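Local coordinates for mandelate racemase/muconate lactonizing enzyme-like protein (PDB 3CYJ) that is of unknown function but belongs to the enolase superfamily, joining an enolase-type N-terminal domain to a barrel-like C-terminal domain that holds a sodium ion, at residues E326-D331 with R356-K361; L49-G54 with P300-H305; E172-R177 with G209-E214; R147-L152 with R182-E187; E71-L76 with W82-A87. All coordinates share one frame; numbering follows the deposited sequence. Where two conformers were deposited one is given.

Interactions 1 and 2 adjoin, with centres about 14 Å apart. They are joined where Glu326 OE2 of interaction 1 reaches Tyr53 OH of interaction 2 at 2.5 Å. Interaction 2 is the contact that spans the N-terminal and C-terminal domains. Interactions 3 and 4 share helix 174-185, and their centres are also about 14 Å apart. They lie on the outer helices of the barrel, where the side chain of Phe211 is about 13 Å from the sodium ion bound by Asp194, Glu221 and Glu222. Interaction 5 belongs to the helices of the N-terminal domain, its centre about 49 Å from that of interaction 3, across the chain's centre.

Interaction 1 of 5, residues E326-D331 with R356-K361; sequences ERLLFD and RSEAGK
The end of helix 320-329 meets helix 356-362 near the C-terminal end of this enolase-superfamily chain, against the N-terminal sheet, through Leu328 and Leu329 on one side and Glu358 and Ala359 on the other. The backbones come closest at Leu329 and Ala359, whose CA atoms are 6.1 Å apart. Most of the contact is made by Leu328 and Glu358, whose side chains cross at about a right angle. The Leu328 methyl CD1 reaches the Glu358 carboxylate, with OE2 at 3.8 Å and OE1 at 3.9 Å; the near equality shows that it favours neither oxygen. Closer to the backbone, the Leu328 carbonyl O is brushed by the glutamate methylenes, Glu358 CB and CG each lying 3.6 Å from it. A sharp bend at chi2 (-91°) turns the carboxylate of Glu358 toward the leucine methyl instead of letting the chain run on extended. The contact is therefore one of van der Waals touch, even though it involves a carboxylate and a carbonyl. Leu329 is more loosely placed: its CD2 approaches Glu358 O and Ala359 N only to 4.4 Å. Within the first segment, Phe330 N still bonds to Glu326 O at 2.8 Å before the chain leaves the helix for strand 330-331. The antiparallel pair formed by strands 330-331 and 353-354 lies between the two helices along the chain. Tyr362 packs against both leucines, and Tyr16 of strand 8-26 touches Leu329 and Ala359, so the helix pair rests on the N-terminal sheet.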
# COMPACT_ATOMS: atom_id res chain seq x y z
N GLU A 326 25.96 -28.71 27.12
CA GLU A 326 26.02 -27.89 28.32
C GLU A 326 26.18 -28.76 29.61
O GLU A 326 26.97 -28.40 30.46
CB GLU A 326 24.85 -26.89 28.38
CG GLU A 326 25.02 -25.72 27.40
CD GLU A 326 23.70 -25.11 26.81
OE1 GLU A 326 22.61 -25.30 27.39
OE2 GLU A 326 23.77 -24.42 25.77
N ARG A 327 25.48 -29.89 29.71
CA ARG A 327 25.57 -30.79 30.87
C ARG A 327 26.94 -31.46 30.91
O ARG A 327 27.47 -31.74 31.99
CB ARG A 327 24.46 -31.88 30.86
N LEU A 328 27.48 -31.76 29.74
CA LEU A 328 28.77 -32.38 29.60
C LEU A 328 29.89 -31.43 29.98
O LEU A 328 30.87 -31.85 30.58
CB LEU A 328 28.92 -32.78 28.13
CG LEU A 328 30.05 -33.68 27.62
CD1 LEU A 328 30.17 -35.02 28.40
CD2 LEU A 328 29.85 -33.96 26.11
N LEU A 329 29.74 -30.14 29.65
CA LEU A 329 30.84 -29.17 29.86
C LEU A 329 30.74 -28.30 31.11
O LEU A 329 31.76 -27.76 31.56
CB LEU A 329 31.04 -28.27 28.64
CG LEU A 329 31.47 -28.82 27.29
CD1 LEU A 329 31.88 -27.63 26.50
CD2 LEU A 329 32.63 -29.78 27.40
N PHE A 330 29.54 -28.13 31.65
CA PHE A 330 29.37 -27.27 32.80
C PHE A 330 28.76 -28.02 33.97
O PHE A 330 27.96 -28.93 33.77
CB PHE A 330 28.40 -26.13 32.48
CG PHE A 330 28.86 -25.20 31.41
CD1 PHE A 330 28.08 -25.03 30.26
CD2 PHE A 330 30.02 -24.43 31.58
CE1 PHE A 330 28.48 -24.17 29.25
CE2 PHE A 330 30.44 -23.56 30.59
CZ PHE A 330 29.67 -23.42 29.42
N ASP A 331 29.13 -27.61 35.18
CA ASP A 331 28.31 -27.90 36.36
C ASP A 331 27.32 -26.77 36.47
O ASP A 331 27.68 -25.62 36.17
CB ASP A 331 29.13 -27.81 37.66
CG ASP A 331 30.25 -28.80 37.71
OD1 ASP A 331 29.94 -30.01 37.77
OD2 ASP A 331 31.44 -28.37 37.73
N ARG A 356 36.69 -28.48 34.00
CA ARG A 356 37.99 -28.36 33.28
C ARG A 356 38.59 -29.71 32.78
O ARG A 356 39.39 -29.72 31.85
CB ARG A 356 39.02 -27.52 34.08
N SER A 357 38.16 -30.83 33.34
CA SER A 357 38.58 -32.16 32.87
C SER A 357 37.96 -32.57 31.54
O SER A 357 38.69 -32.97 30.62
CB SER A 357 38.23 -33.24 33.90
OG SER A 357 39.42 -33.81 34.41
N GLU A 358 36.62 -32.54 31.49
CA GLU A 358 35.88 -32.75 30.24
C GLU A 358 36.25 -31.66 29.22
O GLU A 358 36.39 -31.95 28.02
CB GLU A 358 34.37 -32.71 30.49
CG GLU A 358 33.85 -33.78 31.41
CD GLU A 358 33.42 -35.05 30.67
OE1 GLU A 358 33.93 -35.30 29.54
OE2 GLU A 358 32.58 -35.81 31.21
N ALA A 359 36.39 -30.42 29.68
CA ALA A 359 36.85 -29.36 28.79
C ALA A 359 38.02 -29.83 27.90
O ALA A 359 37.95 -29.78 26.68
CB ALA A 359 37.25 -28.12 29.60
N GLY A 360 39.09 -30.31 28.55
CA GLY A 360 40.32 -30.70 27.89
C GLY A 360 40.12 -31.83 26.91
O GLY A 360 40.76 -31.88 25.85
N LYS A 361 39.23 -32.74 27.26
CA LYS A 361 38.94 -33.83 26.38
C LYS A 361 38.44 -33.31 25.00
O LYS A 361 38.75 -33.89 23.97
CB LYS A 361 37.92 -34.77 27.05
CG LYS A 361 37.46 -35.87 26.11
CD LYS A 361 36.57 -36.93 26.76
CE LYS A 361 36.26 -38.06 25.73
NZ LYS A 361 35.57 -39.24 26.34

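Interaction 2 of 5, residues L49-G54 with P300-H305; sequences LGYTYG and PAVSAH
Tyr51, on the strand 46-53 at one border of the N-terminal sheet, reaches Ala301 and Val302 in the first turn of helix 300-306 and so joins the two domains. The tight part lies at the far end of the phenol. Val302 CG2 is 3.3 Å from Tyr51 CE2 and 3.4 Å from Tyr51 CZ, approaching the ring obliquely from the opposite direction to the tyrosine itself. Ala301 CB stands at the ring edge, near its plane, 3.4 Å from Tyr51 OH. With chi1 at 57°, the tyrosine CG sits between the backbone N and the carbonyl carbon, and the ring is thereby carried from the strand to the helix. The loose side is at Tyr53, which points the same general way but stops short of 300-305 and stacks with His322 instead. Val302 N donates to Tyr51 OH at 3.3 Å with an angle of 144°, a weak bond, and the same buried hydroxyl has a second weak hydrogen bond with Glu326 OE2. The direct contact between 49-54 and 300-305 is thus mainly apolar, while Glu326, bonded to Ala301 N and to Tyr53 OH, adds an indirect polar link between helix and strand.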
# COMPACT_ATOMS: atom_id res chain seq x y z
N LEU A 49 31.33 -15.98 32.56
CA LEU A 49 31.44 -16.66 31.29
C LEU A 49 30.20 -16.54 30.38
O LEU A 49 29.06 -16.38 30.84
CB LEU A 49 31.97 -18.08 31.49
CG LEU A 49 31.04 -19.27 31.44
CD1 LEU A 49 31.49 -20.30 32.57
CD2 LEU A 49 29.63 -18.73 31.57
N GLY A 50 30.48 -16.54 29.07
CA GLY A 50 29.48 -16.51 28.02
C GLY A 50 29.96 -17.43 26.92
O GLY A 50 31.17 -17.69 26.83
N TYR A 51 29.04 -17.93 26.08
CA TYR A 51 29.46 -18.77 24.97
C TYR A 51 28.58 -18.58 23.74
O TYR A 51 27.52 -17.94 23.82
CB TYR A 51 29.46 -20.25 25.39
CG TYR A 51 28.10 -20.73 25.90
CD1 TYR A 51 27.20 -21.29 25.03
CD2 TYR A 51 27.72 -20.61 27.28
CE1 TYR A 51 25.97 -21.73 25.44
CE2 TYR A 51 26.45 -21.05 27.72
CZ TYR A 51 25.58 -21.62 26.77
OH TYR A 51 24.32 -22.10 27.08
N THR A 52 29.00 -19.15 22.61
CA THR A 52 28.12 -19.20 21.45
C THR A 52 28.40 -20.54 20.80
O THR A 52 29.35 -21.22 21.20
CB THR A 52 28.36 -17.98 20.47
OG1 THR A 52 27.31 -17.91 19.49
CG2 THR A 52 29.77 -18.04 19.80
N TYR A 53 27.55 -20.97 19.87
CA TYR A 53 27.80 -22.18 19.09
C TYR A 53 28.01 -21.74 17.64
O TYR A 53 27.22 -20.97 17.09
CB TYR A 53 26.61 -23.13 19.17
CG TYR A 53 26.37 -23.64 20.56
CD1 TYR A 53 27.15 -24.69 21.09
CD2 TYR A 53 25.38 -23.09 21.37
CE1 TYR A 53 26.96 -25.16 22.36
CE2 TYR A 53 25.17 -23.57 22.67
CZ TYR A 53 25.97 -24.62 23.15
OH TYR A 53 25.80 -25.15 24.40
N GLY A 54 29.08 -22.21 17.00
CA GLY A 54 29.37 -21.73 15.66
C GLY A 54 30.73 -22.21 15.23
O GLY A 54 31.20 -23.22 15.74
N PRO A 300 19.94 -23.48 25.88
CA PRO A 300 19.00 -23.39 26.98
C PRO A 300 19.61 -22.80 28.22
O PRO A 300 18.93 -22.08 28.93
CB PRO A 300 18.55 -24.86 27.23
CG PRO A 300 19.13 -25.69 26.13
CD PRO A 300 20.08 -24.85 25.33
N ALA A 301 20.88 -23.08 28.50
CA ALA A 301 21.52 -22.64 29.74
C ALA A 301 21.62 -21.12 29.89
O ALA A 301 21.33 -20.60 30.98
CB ALA A 301 22.89 -23.28 29.90
N VAL A 302 22.02 -20.41 28.83
CA VAL A 302 21.93 -18.94 28.89
C VAL A 302 20.47 -18.44 28.83
O VAL A 302 20.09 -17.52 29.52
CB VAL A 302 22.66 -18.21 27.77
CG1 VAL A 302 22.68 -16.76 28.15
CG2 VAL A 302 24.07 -18.72 27.61
N SER A 303 19.66 -19.07 27.99
CA SER A 303 18.33 -18.60 27.74
C SER A 303 17.43 -18.67 29.00
O SER A 303 16.61 -17.79 29.20
CB SER A 303 17.70 -19.38 26.57
OG SER A 303 18.43 -19.14 25.38
N ALA A 304 17.61 -19.70 29.85
CA ALA A 304 16.91 -19.79 31.13
C ALA A 304 17.03 -18.50 31.97
O ALA A 304 16.04 -18.06 32.60
CB ALA A 304 17.38 -21.00 31.92
N HIS A 305 18.19 -17.84 31.95
CA HIS A 305 18.27 -16.56 32.65
C HIS A 305 17.75 -15.39 31.84
O HIS A 305 16.91 -14.59 32.33
CB HIS A 305 19.68 -16.29 33.14
CG HIS A 305 20.10 -17.19 34.25
ND1 HIS A 305 20.00 -16.82 35.58
CD2 HIS A 305 20.56 -18.46 34.25
CE1 HIS A 305 20.40 -17.83 36.34
NE2 HIS A 305 20.74 -18.83 35.55

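Interaction 3 of 5, residues E172-R177 with G209-E214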
# COMPACT_ATOMS: atom_id res chain seq x y z
N GLU A 172 7.97 -37.25 1.46
CA GLU A 172 7.23 -38.52 1.36
C GLU A 172 7.20 -39.30 2.65
O GLU A 172 6.22 -39.95 2.96
CB GLU A 172 7.83 -39.42 0.26
CG GLU A 172 6.97 -40.66 -0.04
CD GLU A 172 7.58 -42.01 0.44
OE1 GLU A 172 6.78 -42.95 0.80
OE2 GLU A 172 8.85 -42.14 0.45
N LYS A 173 8.27 -39.23 3.43
CA LYS A 173 8.29 -39.98 4.69
C LYS A 173 7.65 -39.25 5.89
O LYS A 173 7.33 -39.86 6.88
CB LYS A 173 9.71 -40.39 5.02
CG LYS A 173 10.24 -41.50 4.09
CD LYS A 173 11.78 -41.44 3.96
CE LYS A 173 12.46 -40.62 5.11
NZ LYS A 173 13.31 -41.39 6.07
N ASP A 174 7.44 -37.95 5.77
CA ASP A 174 7.03 -37.14 6.92
C ASP A 174 5.64 -37.48 7.51
O ASP A 174 5.49 -37.45 8.73
CB ASP A 174 7.14 -35.65 6.57
CG ASP A 174 8.58 -35.15 6.55
OD1 ASP A 174 9.45 -35.74 7.26
OD2 ASP A 174 8.82 -34.17 5.81
N PRO A 175 4.63 -37.78 6.67
CA PRO A 175 3.34 -38.16 7.25
C PRO A 175 3.41 -39.31 8.24
O PRO A 175 2.87 -39.18 9.33
CB PRO A 175 2.49 -38.50 6.04
CG PRO A 175 3.13 -37.71 4.92
CD PRO A 175 4.58 -37.77 5.19
N GLU A 176 4.12 -40.39 7.95
CA GLU A 176 4.28 -41.38 9.02
C GLU A 176 5.19 -40.97 10.16
O GLU A 176 4.98 -41.42 11.28
CB GLU A 176 4.56 -42.80 8.53
CG GLU A 176 5.82 -43.00 7.79
CD GLU A 176 6.11 -44.51 7.56
OE1 GLU A 176 6.78 -44.83 6.53
OE2 GLU A 176 5.68 -45.38 8.39
N ARG A 177 6.19 -40.11 9.91
CA ARG A 177 7.04 -39.66 11.00
C ARG A 177 6.23 -38.80 11.97
O ARG A 177 6.37 -38.95 13.17
CB ARG A 177 8.29 -38.94 10.48
CG ARG A 177 9.18 -39.84 9.61
CD ARG A 177 10.46 -39.16 9.16
NE ARG A 177 11.32 -38.73 10.26
CZ ARG A 177 12.20 -39.50 10.89
NH1 ARG A 177 12.33 -40.79 10.54
NH2 ARG A 177 12.95 -38.98 11.88
N GLY A 209 -1.23 -27.61 6.13
CA GLY A 209 -2.56 -28.20 6.20
C GLY A 209 -2.53 -29.72 6.43
O GLY A 209 -3.24 -30.24 7.32
N ALA A 210 -1.69 -30.41 5.66
CA ALA A 210 -1.46 -31.84 5.79
C ALA A 210 -1.02 -32.25 7.21
O ALA A 210 -1.56 -33.18 7.80
CB ALA A 210 -0.41 -32.31 4.75
N PHE A 211 0.01 -31.60 7.74
CA PHE A 211 0.46 -31.88 9.09
C PHE A 211 -0.62 -31.57 10.14
O PHE A 211 -0.77 -32.35 11.07
CB PHE A 211 1.72 -31.11 9.42
CG PHE A 211 2.95 -31.58 8.66
CD1 PHE A 211 3.18 -32.92 8.44
CD2 PHE A 211 3.91 -30.66 8.26
CE1 PHE A 211 4.35 -33.33 7.77
CE2 PHE A 211 5.07 -31.06 7.61
CZ PHE A 211 5.29 -32.40 7.37
N ALA A 212 -1.37 -30.46 9.99
CA ALA A 212 -2.52 -30.25 10.88
C ALA A 212 -3.50 -31.46 10.92
O ALA A 212 -3.82 -31.96 12.00
CB ALA A 212 -3.25 -28.93 10.55
N ARG A 213 -3.88 -31.98 9.74
CA ARG A 213 -4.81 -33.10 9.62
C ARG A 213 -4.21 -34.42 10.11
O ARG A 213 -4.84 -35.17 10.84
CB ARG A 213 -5.27 -33.28 8.18
CG ARG A 213 -6.07 -32.11 7.58
CD ARG A 213 -6.61 -32.43 6.14
NE ARG A 213 -5.55 -32.58 5.12
CZ ARG A 213 -5.04 -31.57 4.40
NH1 ARG A 213 -4.07 -31.78 3.48
NH2 ARG A 213 -5.51 -30.34 4.60
N GLU A 214 -2.98 -34.68 9.69
CA GLU A 214 -2.30 -35.94 9.99
C GLU A 214 -1.99 -36.09 11.47
O GLU A 214 -2.07 -37.18 12.00
CB GLU A 214 -0.99 -36.05 9.20
CG GLU A 214 -1.22 -36.54 7.82
CD GLU A 214 -0.23 -36.01 6.81
OE1 GLU A 214 0.92 -35.65 7.19
OE2 GLU A 214 -0.63 -35.96 5.60
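Glu214 lies beside Pro175, the two side chains pointing the same way, and the glutamate can be traced outward atom by atom. CB and CG make no close approach to 172-177; chi1 (-82°) and a bend at chi2 together turn the chain toward Pro175. CD is the first atom to meet the proline, 3.8 Å from Pro175 CB. The tip then divides: OE1 comes within 3.5 Å of Pro175 CB and an equal 3.5 Å of Pro175 CA, while OE2 remains at 4.0 Å from Pro175 CB. One oxygen thus does most of the touching, against carbon rather than a polar partner. The second point of contact is at a ring edge. Asp174 CB stands in the plane of the Phe211 ring, 3.8 Å from both CE1 and CZ of Phe211, so it meets the middle of that edge. Its carboxylate is engaged elsewhere, Asp174 OD2 bonding to Gly168 N. These contacts pair helix 174-185 with helix 201-215, which follow the barrel strands 162-166 and 190-194 in turn. Trp207 touches both Pro175 and Glu214, Val178 of helix 174-185 touches Glu214 and Phe211, and Phe211 also packs on Val167 in the loop just after strand 162-166.

Interaction 4 of 5, residues R147-L152 with R182-E187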
# COMPACT_ATOMS: atom_id res chain seq x y z
N ARG A 147 13.66 -44.24 17.36
CA ARG A 147 14.51 -43.34 18.10
C ARG A 147 13.84 -41.94 18.22
O ARG A 147 13.96 -41.23 19.24
CB ARG A 147 15.92 -43.32 17.49
CG ARG A 147 16.58 -41.98 17.51
CD ARG A 147 18.07 -41.96 17.67
NE ARG A 147 18.77 -43.21 17.42
CZ ARG A 147 19.81 -43.58 18.16
NH1 ARG A 147 20.43 -44.73 17.92
NH2 ARG A 147 20.21 -42.79 19.15
N LEU A 148 13.10 -41.57 17.18
CA LEU A 148 12.27 -40.36 17.20
C LEU A 148 11.19 -40.48 18.29
O LEU A 148 11.00 -39.59 19.13
CB LEU A 148 11.66 -40.15 15.80
CG LEU A 148 10.53 -39.13 15.64
CD1 LEU A 148 11.05 -37.68 15.89
CD2 LEU A 148 9.86 -39.25 14.24
N GLN A 149 10.48 -41.62 18.32
CA GLN A 149 9.47 -41.85 19.36
C GLN A 149 10.03 -41.83 20.77
O GLN A 149 9.40 -41.32 21.68
CB GLN A 149 8.76 -43.17 19.11
CG GLN A 149 7.94 -43.20 17.88
CD GLN A 149 7.05 -44.44 17.82
OE1 GLN A 149 7.55 -45.55 17.78
NE2 GLN A 149 5.72 -44.25 17.79
N GLU A 150 11.23 -42.37 20.96
CA GLU A 150 11.80 -42.46 22.29
C GLU A 150 12.26 -41.10 22.78
O GLU A 150 12.15 -40.77 23.98
CB GLU A 150 12.95 -43.49 22.36
CG GLU A 150 12.43 -44.94 22.41
CD GLU A 150 13.50 -46.04 22.13
OE1 GLU A 150 13.31 -47.20 22.63
OE2 GLU A 150 14.51 -45.76 21.42
N GLN A 151 12.80 -40.31 21.87
CA GLN A 151 13.20 -38.99 22.29
C GLN A 151 11.99 -38.11 22.67
O GLN A 151 11.99 -37.51 23.74
CB GLN A 151 14.02 -38.28 21.21
CG GLN A 151 14.52 -36.95 21.70
CD GLN A 151 15.41 -36.35 20.69
OE1 GLN A 151 14.94 -35.92 19.62
NE2 GLN A 151 16.73 -36.37 20.96
N LEU A 152 11.01 -38.02 21.78
CA LEU A 152 9.82 -37.23 22.07
C LEU A 152 9.04 -37.78 23.28
O LEU A 152 8.65 -37.01 24.16
CB LEU A 152 8.89 -37.17 20.84
CG LEU A 152 9.36 -36.46 19.52
CD1 LEU A 152 8.18 -35.89 18.75
CD2 LEU A 152 10.34 -35.34 19.75
N ARG A 182 3.05 -38.45 17.10
CA ARG A 182 1.79 -38.23 17.81
C ARG A 182 1.43 -39.42 18.73
O ARG A 182 0.92 -39.25 19.86
CB ARG A 182 0.65 -37.92 16.84
CG ARG A 182 -0.74 -37.77 17.54
CD ARG A 182 -0.68 -36.71 18.65
NE ARG A 182 -0.79 -35.38 18.12
CZ ARG A 182 -0.49 -34.29 18.81
NH1 ARG A 182 -0.07 -34.41 20.06
NH2 ARG A 182 -0.66 -33.08 18.27
N GLU A 183 1.74 -40.63 18.23
CA GLU A 183 1.43 -41.85 18.94
C GLU A 183 2.26 -41.90 20.22
O GLU A 183 1.75 -42.19 21.30
CB GLU A 183 1.67 -43.08 18.05
CG GLU A 183 1.26 -44.43 18.71
CD GLU A 183 2.35 -44.97 19.65
OE1 GLU A 183 3.55 -44.75 19.35
OE2 GLU A 183 2.00 -45.58 20.71
N ALA A 184 3.54 -41.60 20.07
CA ALA A 184 4.44 -41.52 21.20
C ALA A 184 4.04 -40.52 22.33
O ALA A 184 4.36 -40.74 23.48
CB ALA A 184 5.85 -41.25 20.70
N ILE A 185 3.38 -39.41 22.03
CA ILE A 185 3.24 -38.36 23.06
C ILE A 185 1.81 -38.23 23.59
O ILE A 185 1.57 -37.71 24.69
CB ILE A 185 3.76 -36.95 22.54
CG1 ILE A 185 2.89 -36.46 21.35
CG2 ILE A 185 5.28 -37.02 22.17
CD1 ILE A 185 3.32 -35.20 20.66
N GLY A 186 0.84 -38.69 22.80
CA GLY A 186 -0.56 -38.56 23.18
C GLY A 186 -1.16 -37.24 22.75
O GLY A 186 -0.45 -36.32 22.32
N GLU A 187 -2.48 -37.13 22.89
CA GLU A 187 -3.23 -35.96 22.45
C GLU A 187 -3.11 -34.71 23.31
O GLU A 187 -3.75 -33.67 23.01
CB GLU A 187 -4.72 -36.31 22.33
CG GLU A 187 -5.01 -37.45 21.31
CD GLU A 187 -4.63 -37.09 19.86
OE1 GLU A 187 -4.57 -35.87 19.52
OE2 GLU A 187 -4.40 -38.04 19.06
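Helix 145-157 and the end of helix 174-185 approach to 5.4 Å between the CA atoms of Gln149 and Ala184, and to 6.7 Å between those of Leu152 and Ile185. The closer spacing falls at an alanine: Ala184 CB sits 3.8 Å from Gln149 CB and 3.7 Å from the Gln149 carbonyl O. Beyond CG the glutamine chain is extended and passes the alanine, placing NE2 2.7 Å from Glu183 OE1. The glutamate arrives bent at chi2 (-82°), and its carboxylate plane is turned 62° from the amide plane. The same NE2 has a hydrogen bond to Ala180 O, which anchors the amide to helix 174-185. Both helices lie on the outside of the barrel: helix 145-157 comes between the parallel strands 132-137 and 162-166, and helix 174-185 between 162-166 and 190-194. On the side facing those strands the contact becomes apolar. Leu152 CB touches Ile185 CG2 at 3.9 Å, and both residues also pack on Val163 and Leu191. Just beyond, the second helix ends at Gly186, where phi becomes positive. The Arg182 carbonyl O receives two amides there from the same face, Gly186 N at 3.0 Å and the more distant Ile185 N. Arg182 also folds its side chain over this turn, NH1 donating to Gly186 O at 3.0 Å with an N-H...O angle of 138° and bonding to Val189 O as well.

Interaction 5 of 5, residues E71-L76 with W82-A87; sequences EGSDAL and WARMQA
Ser73 OG is gripped by two groups: Arg84 NH1 donates to it across the contact, and the hydroxyl itself bonds to Ala70 O at the end of helix 57-70. Carbonyl oxygen can only accept, so the serine acts as donor there and as acceptor toward the arginine. The setting is a helix-loop-helix connection in the enolase-type N-terminal domain, where the loop after helix 57-70 leads into helix 78-88. Although the CA atoms of Ser73 and Arg84 are 10.3 Å apart, the long arginine closes the gap. Its NH1 to Ser73 OG bond is 3.1 Å long and nearly straight, with an N-H...O angle of 168°. OG lies at the edge of the guanidinium, close to its plane, which is where an N-H can point at it. The arginine is bent at chi3 (45°), and this bend swings the flat group toward the serine. Arg84 NH2 finds a second acceptor in Val69 O, so one guanidinium joins helix 78-88 both to the loop and to the final turn of helix 57-70. Arg84 is exposed, whereas the serine it reaches is buried. One residue on, Met85 packs on Leu66 and Val69 of helix 57-70, while Trp82 and Ala83 touch Glu311 of a second subunit. Further along the loop, Asp74 forms an Asx turn: Leu76 N donates to Asp74 OD1 at 2.7 Å, the amide reaching that oxygen from above the carboxylate plane, 57° out of it.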
# COMPACT_ATOMS: atom_id res chain seq x y z
N GLU A 71 38.43 -5.05 27.33
CA GLU A 71 39.48 -4.85 28.33
C GLU A 71 39.60 -3.39 28.77
O GLU A 71 39.67 -2.48 27.95
CB GLU A 71 40.81 -5.44 27.83
CG GLU A 71 40.68 -6.98 27.70
CD GLU A 71 41.91 -7.69 27.21
OE1 GLU A 71 42.87 -7.01 26.75
OE2 GLU A 71 41.91 -8.95 27.29
N GLY A 72 39.56 -3.15 30.07
CA GLY A 72 39.80 -1.78 30.51
C GLY A 72 38.47 -1.11 30.75
O GLY A 72 38.46 0.01 31.28
N SER A 73 37.36 -1.80 30.42
CA SER A 73 36.00 -1.20 30.50
C SER A 73 35.38 -1.32 31.88
O SER A 73 35.74 -2.17 32.67
CB SER A 73 35.02 -1.82 29.49
OG SER A 73 35.56 -1.83 28.18
N ASP A 74 34.40 -0.47 32.14
CA ASP A 74 33.64 -0.59 33.35
C ASP A 74 32.88 -1.90 33.40
O ASP A 74 31.97 -2.16 32.59
CB ASP A 74 32.67 0.58 33.46
CG ASP A 74 31.72 0.44 34.64
OD1 ASP A 74 31.88 -0.50 35.48
OD2 ASP A 74 30.79 1.27 34.72
N ALA A 75 33.25 -2.72 34.39
CA ALA A 75 32.65 -4.04 34.62
C ALA A 75 31.17 -4.01 35.05
O ALA A 75 30.54 -5.07 35.16
CB ALA A 75 33.47 -4.84 35.64
N LEU A 76 30.61 -2.82 35.27
CA LEU A 76 29.21 -2.72 35.68
C LEU A 76 28.27 -2.33 34.55
O LEU A 76 27.06 -2.23 34.74
CB LEU A 76 29.07 -1.70 36.80
CG LEU A 76 29.49 -2.11 38.23
CD1 LEU A 76 28.91 -1.09 39.25
CD2 LEU A 76 29.09 -3.55 38.64
N TRP A 82 29.01 -3.23 24.58
CA TRP A 82 28.31 -3.77 23.42
C TRP A 82 28.24 -2.73 22.32
O TRP A 82 28.55 -3.03 21.16
CB TRP A 82 26.92 -4.20 23.85
CG TRP A 82 26.06 -4.92 22.87
CD1 TRP A 82 25.94 -6.29 22.71
CD2 TRP A 82 25.08 -4.33 22.00
NE1 TRP A 82 24.97 -6.57 21.78
CE2 TRP A 82 24.42 -5.39 21.34
CE3 TRP A 82 24.69 -3.01 21.71
CZ2 TRP A 82 23.36 -5.17 20.42
CZ3 TRP A 82 23.66 -2.79 20.80
CH2 TRP A 82 23.02 -3.86 20.16
N ALA A 83 27.90 -1.49 22.69
CA ALA A 83 27.76 -0.42 21.70
C ALA A 83 29.09 -0.12 21.04
O ALA A 83 29.17 0.05 19.81
CB ALA A 83 27.20 0.82 22.34
N ARG A 84 30.13 -0.01 21.85
CA ARG A 84 31.49 0.20 21.35
C ARG A 84 31.93 -1.02 20.49
O ARG A 84 32.59 -0.85 19.46
CB ARG A 84 32.47 0.49 22.53
CG ARG A 84 32.22 1.83 23.23
CD ARG A 84 32.96 1.95 24.58
NE ARG A 84 34.35 1.49 24.45
CZ ARG A 84 34.88 0.53 25.21
NH1 ARG A 84 34.15 0.04 26.21
NH2 ARG A 84 36.15 0.12 25.01
N MET A 85 31.52 -2.24 20.87
CA MET A 85 31.88 -3.41 20.06
C MET A 85 31.23 -3.38 18.65
O MET A 85 31.92 -3.58 17.64
CB MET A 85 31.53 -4.72 20.77
CG MET A 85 32.49 -5.13 21.97
SD MET A 85 32.32 -6.83 22.60
CE MET A 85 30.78 -6.74 23.56
N GLN A 86 29.92 -3.11 18.59
CA GLN A 86 29.18 -2.97 17.36
C GLN A 86 29.79 -1.87 16.44
O GLN A 86 29.90 -2.07 15.24
CB GLN A 86 27.70 -2.66 17.64
CG GLN A 86 26.96 -3.65 18.48
CD GLN A 86 26.68 -4.97 17.79
OE1 GLN A 86 27.12 -5.25 16.64
NE2 GLN A 86 25.94 -5.82 18.49
N ALA A 87 30.16 -0.72 17.01
CA ALA A 87 30.73 0.36 16.24
C ALA A 87 32.07 -0.07 15.66
O ALA A 87 32.37 0.19 14.51
CB ALA A 87 30.89 1.63 17.09